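Local coordinates for protein pyruvate kinase 1 (PDB 4KCT) that catalyses the phosphoryl transfer between phosphoenolpyruvate and ADP that yields pyruvate and ATP, and has an intrinsic oxaloacetate decarboxylase activity, at residues F210-R215 with K239-Q244; V261-L266 with V277-I282; C281-C286 with N323-V328. One frame throughout, in Å; residues are numbered along the deposited sequence.

How the interactions relate
The three contacts lie in one eight-stranded TIM barrel, which carries its chemistry at the carboxyl ends of its strands while helices pack outside. Interaction 1 comes first along the sequence and joins strands 208-211 and 235-240; interaction 2 follows with the next strand, 258-262, and helix 275-289; interaction 3 runs from that same helix to the turn between helix 311-323 and strand 327-330. The centres of 1 and 2 lie about 10 Å apart, as do those of 2 and 3, and 1 and 3 about 16 Å. Interactions 1 and 2 share magnesium and pyruvate, 2 and 3 share Cys281 and Ile282, so one helix ties the catalytic site to the barrel's far end and the subunit interface.

Interaction 1 of 3, residues F210-R215 with K239-Q244; sequences FASFIR and KIENHQ. With MG (magnesium ion), chain C; PYR (pyruvic acid), chain E.
Adjacent parallel barrel strands 208-211 and 235-240 are joined where they run out into their loops, Lys239 N giving a hydrogen bond to Ala211 O at 2.9 Å and Ile214 N one to Lys239 O. Lys239 leaves its strand with CG anti to the carbonyl carbon, and its CB, CG and CD pass the carbonyl oxygens of Phe210 and Ala211. The bend at chi3 (50°) then swings CE and NZ toward Ser212 OG and the ketone oxygen O3 of pyruvate, to which NZ donates at 2.9 Å. Asp84 forms a salt bridge with the same ammonium group, and Ser212 OG also bonds to Thr85 O.

Glu241 divides its carboxylate between two tasks. OE1 binds magnesium at 2.0 Å, while OE2 accepts Phe213 N at 2.8 Å on its anti lone pair and takes a further hydrogen bond from a water that itself ligates the metal. Through this N-H, the backbone of Phe213 acts as a second shell that helps to hold a first-shell ligand. Its ring lies over the same residue: Glu241 CB stands 3.8 Å from the ring centroid, 11° off the normal, a CH-pi contact.

Farther along, the Arg215 chain turns back so that NE meets Phe213 O almost straight, while NH2 and NH1 bond to the backbone oxygens of Leu187 and Pro188. The chain runs alongside Gln244, whose OE1 accepts Asn242 ND2. A second water ties Ile214 O, Glu241 N and Asn242 OD1 together just ahead of the helix that Asn242 N-caps. With Asp265 also on the metal and O3 bound by both magnesium and Lys239 NZ, the ketone of pyruvate would probably be polarised, an arrangement consistent with stabilising an enolate in both phosphoryl transfer and decarboxylation.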
loop_
_atom_site.group_PDB
_atom_site.type_symbol
_atom_site.label_atom_id
_atom_site.label_comp_id
_atom_site.label_asym_id
_atom_site.label_seq_id
_atom_site.Cartn_x
_atom_site.Cartn_y
_atom_site.Cartn_z
ATOM N N PHE A 210 -31.355 -18.668 16.119
ATOM C CA PHE A 210 -30.831 -18.826 14.782
ATOM C C PHE A 210 -32.034 -18.974 13.855
ATOM O O PHE A 210 -32.682 -20.025 13.843
ATOM C CB PHE A 210 -29.966 -20.104 14.678
ATOM C CG PHE A 210 -28.747 -20.116 15.575
ATOM C CD1 PHE A 210 -28.268 -18.952 16.166
ATOM C CD2 PHE A 210 -28.038 -21.299 15.761
ATOM C CE1 PHE A 210 -27.116 -18.972 16.952
ATOM C CE2 PHE A 210 -26.856 -21.315 16.494
ATOM C CZ PHE A 210 -26.406 -20.158 17.108
ATOM N N ALA A 211 -32.367 -17.905 13.132
ATOM C CA ALA A 211 -33.638 -17.828 12.408
ATOM C C ALA A 211 -33.442 -18.347 10.995
ATOM O O ALA A 211 -32.632 -17.808 10.232
ATOM C CB ALA A 211 -34.141 -16.380 12.369
ATOM N N SER A 212 -34.169 -19.411 10.660
ATOM C CA SER A 212 -33.979 -20.118 9.398
ATOM C C SER A 212 -34.499 -19.366 8.195
ATOM O O SER A 212 -35.537 -18.644 8.266
ATOM C CB SER A 212 -34.607 -21.512 9.457
ATOM O OG SER A 212 -33.864 -22.351 10.320
ATOM N N PHE A 213 -33.778 -19.530 7.088
ATOM C CA PHE A 213 -34.227 -19.062 5.760
ATOM C C PHE A 213 -34.633 -17.598 5.726
ATOM O O PHE A 213 -35.650 -17.237 5.111
ATOM C CB PHE A 213 -35.384 -19.941 5.226
ATOM C CG PHE A 213 -34.960 -20.876 4.135
ATOM C CD1 PHE A 213 -34.848 -20.417 2.816
ATOM C CD2 PHE A 213 -34.475 -22.157 4.447
ATOM C CE1 PHE A 213 -34.355 -21.250 1.813
ATOM C CE2 PHE A 213 -33.991 -22.997 3.446
ATOM C CZ PHE A 213 -33.900 -22.531 2.131
ATOM N N ILE A 214 -33.786 -16.735 6.269
ATOM C CA ILE A 214 -34.054 -15.302 6.204
ATOM C C ILE A 214 -33.779 -14.776 4.783
ATOM O O ILE A 214 -32.660 -14.914 4.250
ATOM C CB ILE A 214 -33.219 -14.531 7.261
ATOM C CG1 ILE A 214 -33.680 -14.922 8.692
ATOM C CG2 ILE A 214 -33.317 -13.019 7.045
ATOM C CD1 ILE A 214 -35.145 -14.583 9.016
ATOM N N ARG A 215 -34.809 -14.203 4.166
ATOM C CA ARG A 215 -34.677 -13.782 2.787
ATOM C C ARG A 215 -34.565 -12.274 2.648
ATOM O O ARG A 215 -34.030 -11.786 1.653
ATOM C CB ARG A 215 -35.809 -14.348 1.931
ATOM C CG ARG A 215 -35.770 -15.870 1.814
ATOM C CD ARG A 215 -37.171 -16.474 1.859
ATOM N NE ARG A 215 -37.644 -16.761 3.224
ATOM C CZ ARG A 215 -38.931 -16.775 3.573
ATOM N NH1 ARG A 215 -39.301 -17.089 4.815
ATOM N NH2 ARG A 215 -39.854 -16.521 2.658
ATOM N N LYS A 239 -30.034 -16.796 9.478
ATOM C CA LYS A 239 -29.375 -17.837 8.692
ATOM C C LYS A 239 -29.589 -17.575 7.220
ATOM O O LYS A 239 -30.717 -17.362 6.770
ATOM C CB LYS A 239 -29.895 -19.227 9.055
ATOM C CG LYS A 239 -29.765 -19.524 10.553
ATOM C CD LYS A 239 -30.529 -20.799 10.940
ATOM C CE LYS A 239 -30.197 -21.968 10.030
ATOM N NZ LYS A 239 -31.020 -23.158 10.422
ATOM N N ILE A 240 -28.487 -17.426 6.511
ATOM C CA ILE A 240 -28.525 -17.203 5.074
ATOM C C ILE A 240 -28.487 -18.560 4.363
ATOM O O ILE A 240 -27.468 -19.280 4.421
ATOM C CB ILE A 240 -27.307 -16.357 4.646
ATOM C CG1 ILE A 240 -27.265 -15.058 5.443
ATOM C CG2 ILE A 240 -27.287 -16.118 3.118
ATOM C CD1 ILE A 240 -28.498 -14.174 5.252
ATOM N N GLU A 241 -29.576 -18.904 3.670
ATOM C CA GLU A 241 -29.745 -20.262 3.182
ATOM C C GLU A 241 -30.114 -20.345 1.707
ATOM O O GLU A 241 -30.358 -21.442 1.208
ATOM C CB GLU A 241 -30.818 -21.013 4.006
ATOM C CG GLU A 241 -30.711 -20.826 5.496
ATOM C CD GLU A 241 -31.253 -22.020 6.269
ATOM O OE1 GLU A 241 -30.668 -23.123 6.152
ATOM O OE2 GLU A 241 -32.145 -21.822 7.102
ATOM N N ASN A 242 -30.267 -19.194 1.042
ATOM C CA ASN A 242 -30.667 -19.184 -0.374
ATOM C C ASN A 242 -30.244 -17.890 -1.052
ATOM O O ASN A 242 -29.613 -17.028 -0.414
ATOM C CB ASN A 242 -32.204 -19.414 -0.528
ATOM C CG ASN A 242 -33.023 -18.124 -0.358
ATOM O OD1 ASN A 242 -32.667 -17.236 0.430
ATOM N ND2 ASN A 242 -34.162 -18.048 -1.066
ATOM N N HIS A 243 -30.515 -17.768 -2.350
ATOM C CA HIS A 243 -29.938 -16.660 -3.106
ATOM C C HIS A 243 -30.496 -15.314 -2.642
ATOM O O HIS A 243 -29.802 -14.304 -2.699
ATOM C CB HIS A 243 -30.127 -16.850 -4.608
ATOM C CG HIS A 243 -31.470 -16.416 -5.088
ATOM N ND1 HIS A 243 -32.598 -17.121 -4.800
ATOM C CD2 HIS A 243 -31.892 -15.202 -5.653
ATOM C CE1 HIS A 243 -33.676 -16.429 -5.242
ATOM N NE2 HIS A 243 -33.242 -15.249 -5.748
ATOM N N GLN A 244 -31.756 -15.287 -2.191
ATOM C CA GLN A 244 -32.355 -14.039 -1.659
ATOM C C GLN A 244 -31.607 -13.524 -0.452
ATOM O O GLN A 244 -31.341 -12.337 -0.351
ATOM C CB GLN A 244 -33.830 -14.251 -1.255
ATOM C CG GLN A 244 -34.740 -14.627 -2.405
ATOM C CD GLN A 244 -36.116 -15.071 -1.906
ATOM O OE1 GLN A 244 -36.302 -16.209 -1.455
ATOM N NE2 GLN A 244 -37.017 -14.136 -1.836
HETATM MG MG MG C . -30.657 -24.951 6.931
HETATM C C PYR E . -27.941 -25.439 7.107
HETATM O O PYR E . -26.698 -25.571 6.931
HETATM O OXT PYR E . -28.723 -25.427 6.114
HETATM C CA PYR E . -28.476 -25.162 8.476
HETATM O O3 PYR E . -29.702 -25.063 8.664
HETATM C CB PYR E . -27.516 -24.890 9.606
HETATM O O HOH W 1 -31.671 -17.156 3.125
HETATM O O HOH W 2 -32.741 -24.247 7.643
HETATM O O HOH W 3 -31.271 -26.890 7.568
#

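Interaction 2 of 3, residues V261-L266 with V277-I282; sequences VARGDL and VAQMCI. With MG (magnesium ion), chain C; PYR (pyruvic acid), chain E.
A single polar bond and two apolar touches hold 261-266 against helix 275-289. The hydrogen bond runs from Arg263 NH1 to Gln279 OE1 at 3.1 Å. Gln279, with CG anti to its backbone N and an extended chain, presents a carbonyl lone pair to the edge of the guanidinium, and the two planes lie 49° apart. Neither group ends there: Arg263 forms a salt bridge with Asp316 and donates to the backbone of Ala296 and Thr297, while Gln279 NE2 reaches Asn323. The guanidinium is thus gripped from several directions.

Apolar packing comes from two pairs. Val261 CG2 meets Ile282 CG2 at 3.7 Å, the two side chains crossing obliquely, and Leu266 CD2 rests against Ala278 CB.

Gly264 and Asp265, which do not touch helix 275-289, carry the ligand bonds. Their backbone N atoms, in the first turn of helix 263-269, donate to the pyruvate carboxylate, Asp265 N to OXT at 2.7 Å, while Asp265 OD1 binds magnesium at 2.0 Å. Gly264 lets the carboxylate oxygen O sit close to its backbone, and the helix amino end probably stabilises the negative charge.

Strand 258-262 lies between strands 235-240 and 293-296, helix 275-289 packs on its outer side, and Arg311 of the second subunit bonds to the carbonyls of Arg263 and Gly264.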
loop_
_atom_site.group_PDB
_atom_site.type_symbol
_atom_site.label_atom_id
_atom_site.label_comp_id
_atom_site.label_asym_id
_atom_site.label_seq_id
_atom_site.Cartn_x
_atom_site.Cartn_y
_atom_site.Cartn_z
ATOM N N VAL A 261 -23.778 -18.475 8.155
ATOM C CA VAL A 261 -23.670 -18.979 6.807
ATOM C C VAL A 261 -24.107 -20.440 6.808
ATOM O O VAL A 261 -23.376 -21.307 7.286
ATOM C CB VAL A 261 -22.208 -18.850 6.271
ATOM C CG1 VAL A 261 -22.107 -19.365 4.829
ATOM C CG2 VAL A 261 -21.744 -17.395 6.364
ATOM N N ALA A 262 -25.364 -20.680 6.442
ATOM C CA ALA A 262 -25.983 -21.976 6.671
ATOM C C ALA A 262 -25.759 -22.855 5.435
ATOM O O ALA A 262 -26.568 -22.865 4.514
ATOM C CB ALA A 262 -27.472 -21.805 6.955
ATOM N N ARG A 263 -24.565 -23.430 5.347
ATOM C CA ARG A 263 -24.050 -23.952 4.082
ATOM C C ARG A 263 -24.803 -25.163 3.541
ATOM O O ARG A 263 -24.701 -25.462 2.363
ATOM C CB ARG A 263 -22.567 -24.268 4.197
ATOM C CG ARG A 263 -21.736 -23.013 4.420
ATOM C CD ARG A 263 -20.265 -23.346 4.375
ATOM N NE ARG A 263 -19.923 -24.485 5.236
ATOM C CZ ARG A 263 -18.689 -24.955 5.358
ATOM N NH1 ARG A 263 -17.704 -24.369 4.693
ATOM N NH2 ARG A 263 -18.461 -26.093 6.013
ATOM N N GLY A 264 -25.533 -25.865 4.415
ATOM C CA GLY A 264 -26.281 -27.061 4.008
ATOM C C GLY A 264 -27.360 -26.696 3.015
ATOM O O GLY A 264 -27.280 -27.045 1.819
ATOM N N ASP A 265 -28.316 -25.893 3.471
ATOM C CA ASP A 265 -29.378 -25.416 2.588
ATOM C C ASP A 265 -28.822 -24.526 1.463
ATOM O O ASP A 265 -29.284 -24.569 0.306
ATOM C CB ASP A 265 -30.455 -24.697 3.414
ATOM C CG ASP A 265 -31.427 -25.685 4.090
ATOM O OD1 ASP A 265 -31.613 -25.634 5.340
ATOM O OD2 ASP A 265 -31.876 -26.608 3.383
ATOM N N LEU A 266 -27.847 -23.697 1.794
ATOM C CA LEU A 266 -27.323 -22.772 0.802
ATOM C C LEU A 266 -26.791 -23.526 -0.415
ATOM O O LEU A 266 -26.980 -23.086 -1.554
ATOM C CB LEU A 266 -26.224 -21.870 1.411
ATOM C CG LEU A 266 -25.725 -20.720 0.563
ATOM C CD1 LEU A 266 -26.895 -19.819 0.153
ATOM C CD2 LEU A 266 -24.685 -19.911 1.349
ATOM N N VAL A 277 -17.823 -18.612 -2.420
ATOM C CA VAL A 277 -17.838 -17.208 -2.746
ATOM C C VAL A 277 -18.823 -16.466 -1.814
ATOM O O VAL A 277 -18.469 -15.456 -1.215
ATOM C CB VAL A 277 -18.269 -17.004 -4.212
ATOM C CG1 VAL A 277 -18.363 -15.525 -4.546
ATOM C CG2 VAL A 277 -17.303 -17.743 -5.161
ATOM N N ALA A 278 -20.029 -17.012 -1.655
ATOM C CA ALA A 278 -20.983 -16.469 -0.672
ATOM C C ALA A 278 -20.353 -16.388 0.717
ATOM O O ALA A 278 -20.469 -15.376 1.415
ATOM C CB ALA A 278 -22.248 -17.326 -0.630
ATOM N N GLN A 279 -19.685 -17.459 1.118
ATOM C CA GLN A 279 -19.123 -17.527 2.469
ATOM C C GLN A 279 -18.122 -16.379 2.679
ATOM O O GLN A 279 -18.178 -15.648 3.687
ATOM C CB GLN A 279 -18.393 -18.871 2.672
ATOM C CG GLN A 279 -17.640 -18.955 3.995
ATOM C CD GLN A 279 -17.124 -20.360 4.278
ATOM O OE1 GLN A 279 -17.803 -21.354 3.974
ATOM N NE2 GLN A 279 -15.951 -20.450 4.920
ATOM N N MET A 280 -17.176 -16.246 1.755
ATOM C CA MET A 280 -16.159 -15.218 1.898
ATOM C C MET A 280 -16.782 -13.835 1.959
ATOM O O MET A 280 -16.343 -12.978 2.710
ATOM C CB MET A 280 -15.184 -15.274 0.724
ATOM C CG MET A 280 -14.261 -16.481 0.755
ATOM S SD MET A 280 -13.421 -16.637 -0.846
ATOM C CE MET A 280 -12.162 -15.404 -0.653
ATOM N N CYS A 281 -17.713 -13.586 1.054
ATOM C CA CYS A 281 -18.385 -12.292 0.975
ATOM C C CYS A 281 -19.178 -11.952 2.258
ATOM O O CYS A 281 -18.971 -10.911 2.854
ATOM C CB CYS A 281 -19.316 -12.272 -0.228
ATOM S SG CYS A 281 -20.286 -10.755 -0.321
ATOM N N ILE A 282 -19.959 -12.916 2.750
ATOM C CA ILE A 282 -20.785 -12.709 3.927
ATOM C C ILE A 282 -19.927 -12.536 5.192
ATOM O O ILE A 282 -20.156 -11.617 5.994
ATOM C CB ILE A 282 -21.769 -13.867 4.109
ATOM C CG1 ILE A 282 -22.837 -13.842 3.001
ATOM C CG2 ILE A 282 -22.413 -13.825 5.482
ATOM C CD1 ILE A 282 -23.605 -15.160 2.911
HETATM MG MG MG C . -30.657 -24.951 6.931
HETATM C C PYR E . -27.941 -25.439 7.107
HETATM O O PYR E . -26.698 -25.571 6.931
HETATM O OXT PYR E . -28.723 -25.427 6.114
HETATM C CA PYR E . -28.476 -25.162 8.476
HETATM O O3 PYR E . -29.702 -25.063 8.664
HETATM C CB PYR E . -27.516 -24.890 9.606
HETATM O O HOH W 2 -32.741 -24.247 7.643
HETATM O O HOH W 3 -31.271 -26.890 7.568
#

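Interaction 3 of 3, residues C281-C286 with N323-V328; sequences CIISKC and NGADCV
Ile283 projects from helix 275-289 at the turn that closes helix 311-323, crossing the side chain of Asn323 at about a right angle. Its two branches divide the work. CG2, anti to the backbone N, presses on the main chain, 3.3 Å from Asn323 O and 3.4 Å from Gly324 C. CG1 lies anti to the carbonyl carbon and continues extended (chi2 170°), carrying CD1 to Asn323 CB at 3.8 Å and Ala325 CB at 4.0 Å.

That turn is a Schellman motif: Gly324 leaves the helix with positive phi, and the chain then passes through Ala325 and Asp326 into strand 327-330, the last of the barrel. Gly324 takes up the positive phi of the motif with its backbone close under Ile283 CG2.

Beside the apolar touch, a water bridges the two segments, accepting from Ser284 OG at 2.8 Å and donating to Asn323 O. Ser284 OG is also hydrogen-bonded to Asn7 of the second subunit, while the side chain of Asn323 has its polar partner in Gln279, on the same helix as Ile283.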
loop_
_atom_site.group_PDB
_atom_site.type_symbol
_atom_site.label_atom_id
_atom_site.label_comp_id
_atom_site.label_asym_id
_atom_site.label_seq_id
_atom_site.Cartn_x
_atom_site.Cartn_y
_atom_site.Cartn_z
ATOM N N CYS A 281 -17.713 -13.586 1.054
ATOM C CA CYS A 281 -18.385 -12.292 0.975
ATOM C C CYS A 281 -19.178 -11.952 2.258
ATOM O O CYS A 281 -18.971 -10.911 2.854
ATOM C CB CYS A 281 -19.316 -12.272 -0.228
ATOM S SG CYS A 281 -20.286 -10.755 -0.321
ATOM N N ILE A 282 -19.959 -12.916 2.750
ATOM C CA ILE A 282 -20.785 -12.709 3.927
ATOM C C ILE A 282 -19.927 -12.536 5.192
ATOM O O ILE A 282 -20.156 -11.617 5.994
ATOM C CB ILE A 282 -21.769 -13.867 4.109
ATOM C CG1 ILE A 282 -22.837 -13.842 3.001
ATOM C CG2 ILE A 282 -22.413 -13.825 5.482
ATOM C CD1 ILE A 282 -23.605 -15.160 2.911
ATOM N N ILE A 283 -18.908 -13.367 5.350
ATOM C CA ILE A 283 -18.059 -13.217 6.517
ATOM C C ILE A 283 -17.390 -11.843 6.544
ATOM O O ILE A 283 -17.411 -11.128 7.583
ATOM C CB ILE A 283 -17.011 -14.340 6.628
ATOM C CG1 ILE A 283 -17.720 -15.674 6.967
ATOM C CG2 ILE A 283 -15.984 -13.966 7.703
ATOM C CD1 ILE A 283 -16.797 -16.923 6.851
ATOM N N SER A 284 -16.828 -11.442 5.408
ATOM C CA SER A 284 -16.149 -10.138 5.332
ATOM C C SER A 284 -17.113 -8.982 5.568
ATOM O O SER A 284 -16.783 -8.039 6.273
ATOM C CB SER A 284 -15.419 -9.981 4.002
ATOM O OG SER A 284 -14.311 -10.911 3.976
ATOM N N LYS A 285 -18.320 -9.079 5.029
ATOM C CA LYS A 285 -19.312 -8.042 5.276
ATOM C C LYS A 285 -19.657 -7.944 6.762
ATOM O O LYS A 285 -19.832 -6.843 7.284
ATOM C CB LYS A 285 -20.592 -8.279 4.439
ATOM C CG LYS A 285 -20.445 -7.863 2.960
ATOM C CD LYS A 285 -21.728 -8.175 2.193
ATOM C CE LYS A 285 -21.671 -7.680 0.747
ATOM N NZ LYS A 285 -21.801 -6.207 0.673
ATOM N N CYS A 286 -19.809 -9.086 7.432
ATOM C CA CYS A 286 -20.040 -9.073 8.887
ATOM C C CYS A 286 -18.871 -8.481 9.673
ATOM O O CYS A 286 -19.086 -7.779 10.664
ATOM C CB CYS A 286 -20.360 -10.486 9.408
ATOM S SG CYS A 286 -21.999 -11.063 8.878
ATOM N N ASN A 323 -10.867 -16.833 7.027
ATOM C CA ASN A 323 -11.852 -15.955 6.352
ATOM C C ASN A 323 -12.302 -14.803 7.279
ATOM O O ASN A 323 -12.864 -13.825 6.793
ATOM C CB ASN A 323 -13.121 -16.724 5.954
ATOM C CG ASN A 323 -12.937 -17.622 4.729
ATOM O OD1 ASN A 323 -13.795 -18.465 4.468
ATOM N ND2 ASN A 323 -11.858 -17.414 3.950
ATOM N N GLY A 324 -12.369 -15.083 8.586
ATOM C CA GLY A 324 -12.787 -14.055 9.554
ATOM C C GLY A 324 -13.994 -14.420 10.407
ATOM O O GLY A 324 -14.555 -13.565 11.089
ATOM N N ALA A 325 -14.415 -15.676 10.346
ATOM C CA ALA A 325 -15.610 -16.101 11.086
ATOM C C ALA A 325 -15.331 -15.999 12.595
ATOM O O ALA A 325 -14.251 -16.371 13.043
ATOM C CB ALA A 325 -15.967 -17.543 10.720
ATOM N N ASP A 326 -16.298 -15.500 13.376
ATOM C CA ASP A 326 -16.153 -15.561 14.845
ATOM C C ASP A 326 -16.247 -17.003 15.336
ATOM O O ASP A 326 -15.458 -17.430 16.199
ATOM C CB ASP A 326 -17.212 -14.695 15.557
ATOM C CG ASP A 326 -17.099 -13.204 15.197
ATOM O OD1 ASP A 326 -17.580 -12.841 14.072
ATOM O OD2 ASP A 326 -16.696 -12.375 16.104
ATOM N N CYS A 327 -17.222 -17.729 14.804
ATOM C CA CYS A 327 -17.598 -19.043 15.298
ATOM C C CYS A 327 -17.576 -20.048 14.173
ATOM O O CYS A 327 -17.929 -19.731 13.028
ATOM C CB CYS A 327 -19.038 -19.042 15.842
ATOM S SG CYS A 327 -19.319 -17.857 17.149
ATOM N N VAL A 328 -17.380 -21.303 14.566
ATOM C CA VAL A 328 -17.630 -22.425 13.723
ATOM C C VAL A 328 -18.585 -23.369 14.446
ATOM O O VAL A 328 -18.742 -23.308 15.664
ATOM C CB VAL A 328 -16.306 -23.172 13.377
ATOM C CG1 VAL A 328 -15.510 -22.349 12.354
ATOM C CG2 VAL A 328 -15.454 -23.357 14.624
HETATM O O HOH W 4 -12.905 -11.094 6.445
#